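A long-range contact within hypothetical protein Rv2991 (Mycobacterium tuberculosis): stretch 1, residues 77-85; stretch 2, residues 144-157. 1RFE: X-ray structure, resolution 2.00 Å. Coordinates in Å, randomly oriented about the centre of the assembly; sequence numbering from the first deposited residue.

Stretch 1 77-85: GDTYDTLRG
Stretch 2 144-157: WDHRKLGLPHMSVG

Where two strands of a sheet part company, side chains often take over from the ladder, and this contact in Rv2991, burying 964 Å² in all, is a compact example. The ladder is short and antiparallel. G85 and W144 form its hydrogen-bonded pair (G85 N to W144 O and W144 N to G85 O, both 2.9 Å); R84 and D145 form the adjacent non-hydrogen-bonded pair, their CA atoms 4.2 Å apart. Phi/psi values near -150/150 keep R84 and W144 extended.

The hollow at G85 is filled by indole. W144 (chi1 64°, chi2 98°) folds its ring across the strand, so that G85 CA sits 3.7 Å from the centroid of the six-membered ring, over its face; a CB on G85 would lie 2.3 Å from W144 CZ2. On the other face of the sheet, R84 and R147 bring like charges together, R84 NH1 lying 3.1 Å from R147 NH2.

Beyond the ladder, stretch 2 turns into a 3-10 segment, 146-149, and H146 N still reaches L83 O at 2.8 Å. The H146 ring (chi1 -78°, m) becomes the central bump. L83 CB covers one face, 4.1 Å from the ring centroid, while H146 ND1 donates to Y80 O at 2.9 Å and the imidazole edge meets the face of Y80 (t), centroids 4.7 Å apart and planes at 62°. The tyrosine's own edge packs on L151, CE2 to CD2 3.6 Å, and Y80 CB lies 4.0 Å from SE of selenomethionine M154.

D81 (chi1 69°, p) anchors the returning loop: OD2 accepts from H153 ND1 at 3.2 Å, and OD1 accepts a weak bond from M154 N at 3.3 Å. One water donates to both D81 OD2 and L151 O, each at 2.8 Å. Finally, T79 CG2 nestles 3.4 Å from M154 O, and D78 CB meets V156 CG1 at 3.9 Å.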

# COMPACT_ATOMS: atom_id res chain seq x y z
N GLY A 77 -11.03 -9.22 -4.78
CA GLY A 77 -11.96 -9.88 -5.69
C GLY A 77 -11.66 -11.37 -5.78
O GLY A 77 -10.51 -11.76 -5.94
N ASP A 78 -12.71 -12.20 -5.71
CA ASP A 78 -12.58 -13.67 -5.67
C ASP A 78 -12.94 -14.36 -7.01
O ASP A 78 -12.66 -15.55 -7.19
CB ASP A 78 -13.46 -14.26 -4.55
CG ASP A 78 -13.17 -13.67 -3.19
OD1 ASP A 78 -11.95 -13.66 -2.81
OD2 ASP A 78 -14.08 -13.18 -2.43
N THR A 79 -13.55 -13.63 -7.95
CA THR A 79 -13.91 -14.19 -9.24
C THR A 79 -13.37 -13.36 -10.33
O THR A 79 -13.02 -12.17 -10.14
CB THR A 79 -15.43 -14.31 -9.40
OG1 THR A 79 -16.04 -13.02 -9.32
CG2 THR A 79 -16.04 -15.08 -8.25
N TYR A 80 -13.29 -13.95 -11.52
CA TYR A 80 -12.74 -13.22 -12.64
C TYR A 80 -13.49 -11.93 -12.84
O TYR A 80 -12.89 -10.91 -13.14
CB TYR A 80 -12.72 -14.06 -13.93
CG TYR A 80 -12.21 -13.26 -15.10
CD1 TYR A 80 -10.83 -13.08 -15.32
CD2 TYR A 80 -13.09 -12.65 -15.97
CE1 TYR A 80 -10.35 -12.33 -16.40
CE2 TYR A 80 -12.63 -11.90 -17.06
CZ TYR A 80 -11.27 -11.74 -17.27
OH TYR A 80 -10.84 -10.96 -18.34
N ASP A 81 -14.81 -11.95 -12.66
CA ASP A 81 -15.61 -10.79 -12.98
C ASP A 81 -15.48 -9.69 -11.93
O ASP A 81 -15.85 -8.58 -12.20
CB ASP A 81 -17.10 -11.13 -13.21
CG ASP A 81 -17.82 -11.57 -11.93
OD1 ASP A 81 -17.52 -12.65 -11.35
OD2 ASP A 81 -18.74 -10.90 -11.45
N THR A 82 -15.00 -10.01 -10.73
CA THR A 82 -14.82 -9.02 -9.65
C THR A 82 -13.36 -8.64 -9.34
O THR A 82 -13.12 -7.87 -8.36
CB THR A 82 -15.49 -9.51 -8.33
OG1 THR A 82 -15.02 -10.82 -7.96
CG2 THR A 82 -17.02 -9.65 -8.46
N LEU A 83 -12.39 -9.13 -10.12
CA LEU A 83 -10.99 -8.79 -9.84
C LEU A 83 -10.85 -7.29 -9.96
O LEU A 83 -11.33 -6.69 -10.91
CB LEU A 83 -9.95 -9.43 -10.78
CG LEU A 83 -10.06 -10.92 -11.03
CD1 LEU A 83 -9.13 -11.38 -12.18
CD2 LEU A 83 -9.84 -11.74 -9.74
N ARG A 84 -10.24 -6.68 -8.95
CA ARG A 84 -9.89 -5.29 -9.01
C ARG A 84 -8.60 -5.01 -8.24
O ARG A 84 -8.21 -5.75 -7.31
CB ARG A 84 -11.00 -4.40 -8.56
CG ARG A 84 -11.75 -4.75 -7.34
CD ARG A 84 -12.37 -3.47 -6.69
NE ARG A 84 -12.72 -3.69 -5.30
CZ ARG A 84 -13.63 -3.02 -4.62
NH1 ARG A 84 -14.39 -2.08 -5.19
NH2 ARG A 84 -13.80 -3.33 -3.33
N GLY A 85 -7.93 -3.95 -8.66
CA GLY A 85 -6.66 -3.63 -8.10
C GLY A 85 -6.00 -2.40 -8.67
O GLY A 85 -6.47 -1.78 -9.61
N TRP A 144 -7.31 -1.70 -12.39
CA TRP A 144 -8.28 -2.54 -13.01
C TRP A 144 -9.50 -2.80 -12.11
O TRP A 144 -9.42 -2.89 -10.89
CB TRP A 144 -7.66 -3.83 -13.49
CG TRP A 144 -7.12 -4.71 -12.39
CD1 TRP A 144 -7.73 -5.77 -11.83
CD2 TRP A 144 -5.82 -4.63 -11.77
NE1 TRP A 144 -6.93 -6.34 -10.86
CE2 TRP A 144 -5.75 -5.64 -10.81
CE3 TRP A 144 -4.74 -3.75 -11.90
CZ2 TRP A 144 -4.59 -5.85 -10.00
CZ3 TRP A 144 -3.61 -3.94 -11.10
CH2 TRP A 144 -3.56 -4.98 -10.16
N ASP A 145 -10.64 -2.90 -12.75
CA ASP A 145 -11.89 -3.31 -12.08
C ASP A 145 -12.71 -4.08 -13.07
O ASP A 145 -13.33 -3.49 -13.97
CB ASP A 145 -12.67 -2.12 -11.54
CG ASP A 145 -13.84 -2.54 -10.66
OD1 ASP A 145 -14.12 -3.76 -10.58
OD2 ASP A 145 -14.51 -1.75 -9.99
N HIS A 146 -12.74 -5.39 -12.89
CA HIS A 146 -13.37 -6.26 -13.86
C HIS A 146 -14.89 -6.14 -13.84
O HIS A 146 -15.53 -6.58 -14.78
CB HIS A 146 -12.90 -7.70 -13.69
CG HIS A 146 -11.54 -7.95 -14.26
ND1 HIS A 146 -11.05 -9.21 -14.51
CD2 HIS A 146 -10.54 -7.09 -14.58
CE1 HIS A 146 -9.84 -9.12 -15.01
NE2 HIS A 146 -9.50 -7.85 -15.07
N ARG A 147 -15.45 -5.55 -12.79
CA ARG A 147 -16.89 -5.19 -12.80
C ARG A 147 -17.29 -4.29 -13.97
O ARG A 147 -18.47 -4.26 -14.39
CB ARG A 147 -17.31 -4.51 -11.51
CG ARG A 147 -17.93 -5.44 -10.51
CD ARG A 147 -17.06 -5.72 -9.32
NE ARG A 147 -17.09 -4.59 -8.41
CZ ARG A 147 -16.72 -4.61 -7.15
NH1 ARG A 147 -16.23 -5.73 -6.59
NH2 ARG A 147 -16.83 -3.48 -6.43
N LYS A 148 -16.35 -3.54 -14.51
CA LYS A 148 -16.68 -2.63 -15.61
C LYS A 148 -16.87 -3.32 -16.98
O LYS A 148 -17.21 -2.69 -17.96
CB LYS A 148 -15.65 -1.51 -15.67
CG LYS A 148 -15.61 -0.65 -14.37
CD LYS A 148 -14.32 0.18 -14.34
CE LYS A 148 -14.35 1.27 -13.28
NZ LYS A 148 -13.58 2.42 -13.83
N LEU A 149 -16.64 -4.62 -17.02
CA LEU A 149 -16.92 -5.45 -18.20
C LEU A 149 -18.37 -5.85 -18.37
O LEU A 149 -18.80 -6.18 -19.49
CB LEU A 149 -16.11 -6.75 -18.13
CG LEU A 149 -14.69 -6.81 -18.71
CD1 LEU A 149 -14.19 -5.46 -19.20
CD2 LEU A 149 -13.72 -7.48 -17.77
N GLY A 150 -19.12 -5.87 -17.28
CA GLY A 150 -20.51 -6.27 -17.33
C GLY A 150 -20.67 -7.76 -17.58
O GLY A 150 -21.73 -8.20 -18.05
N LEU A 151 -19.63 -8.54 -17.27
CA LEU A 151 -19.74 -9.98 -17.27
C LEU A 151 -20.84 -10.46 -16.33
O LEU A 151 -21.23 -9.78 -15.39
CB LEU A 151 -18.42 -10.64 -16.90
CG LEU A 151 -17.44 -11.06 -18.00
CD1 LEU A 151 -17.75 -10.53 -19.42
CD2 LEU A 151 -16.01 -10.70 -17.58
N PRO A 152 -21.39 -11.63 -16.61
CA PRO A 152 -22.26 -12.29 -15.64
C PRO A 152 -21.52 -12.62 -14.35
O PRO A 152 -20.33 -12.97 -14.38
CB PRO A 152 -22.71 -13.55 -16.37
CG PRO A 152 -21.74 -13.74 -17.36
CD PRO A 152 -21.35 -12.40 -17.87
N HIS A 153 -22.21 -12.45 -13.23
CA HIS A 153 -21.66 -12.75 -11.93
C HIS A 153 -21.36 -14.24 -11.81
O HIS A 153 -22.17 -15.06 -12.23
CB HIS A 153 -22.62 -12.35 -10.80
CG HIS A 153 -22.00 -12.33 -9.44
ND1 HIS A 153 -20.78 -11.74 -9.19
CD2 HIS A 153 -22.43 -12.82 -8.25
CE1 HIS A 153 -20.48 -11.86 -7.90
NE2 HIS A 153 -21.47 -12.52 -7.31
N MSE A 154 -20.21 -14.55 -11.23
CA MSE A 154 -19.76 -15.92 -10.98
C MSE A 154 -19.67 -16.11 -9.47
O MSE A 154 -19.38 -15.16 -8.74
CB MSE A 154 -18.41 -16.14 -11.63
CG MSE A 154 -18.33 -15.50 -13.03
SE MSE A 154 -16.59 -15.16 -13.86
CE MSE A 154 -17.38 -14.35 -15.45
N SER A 155 -19.98 -17.30 -8.99
CA SER A 155 -19.73 -17.55 -7.58
C SER A 155 -18.35 -18.20 -7.56
O SER A 155 -17.85 -18.63 -8.62
CB SER A 155 -20.82 -18.41 -6.94
OG SER A 155 -20.42 -19.76 -6.81
N VAL A 156 -17.74 -18.26 -6.38
CA VAL A 156 -16.39 -18.81 -6.31
C VAL A 156 -16.48 -20.34 -6.31
O VAL A 156 -17.35 -20.94 -5.67
CB VAL A 156 -15.44 -18.15 -5.23
CG1 VAL A 156 -16.12 -17.07 -4.43
CG2 VAL A 156 -14.75 -19.16 -4.35
N GLY A 157 -15.60 -20.94 -7.09
CA GLY A 157 -15.65 -22.37 -7.37
C GLY A 157 -14.25 -22.98 -7.34
O GLY A 157 -13.25 -22.33 -6.96
O HOH W 1 -19.74 -8.91 -13.17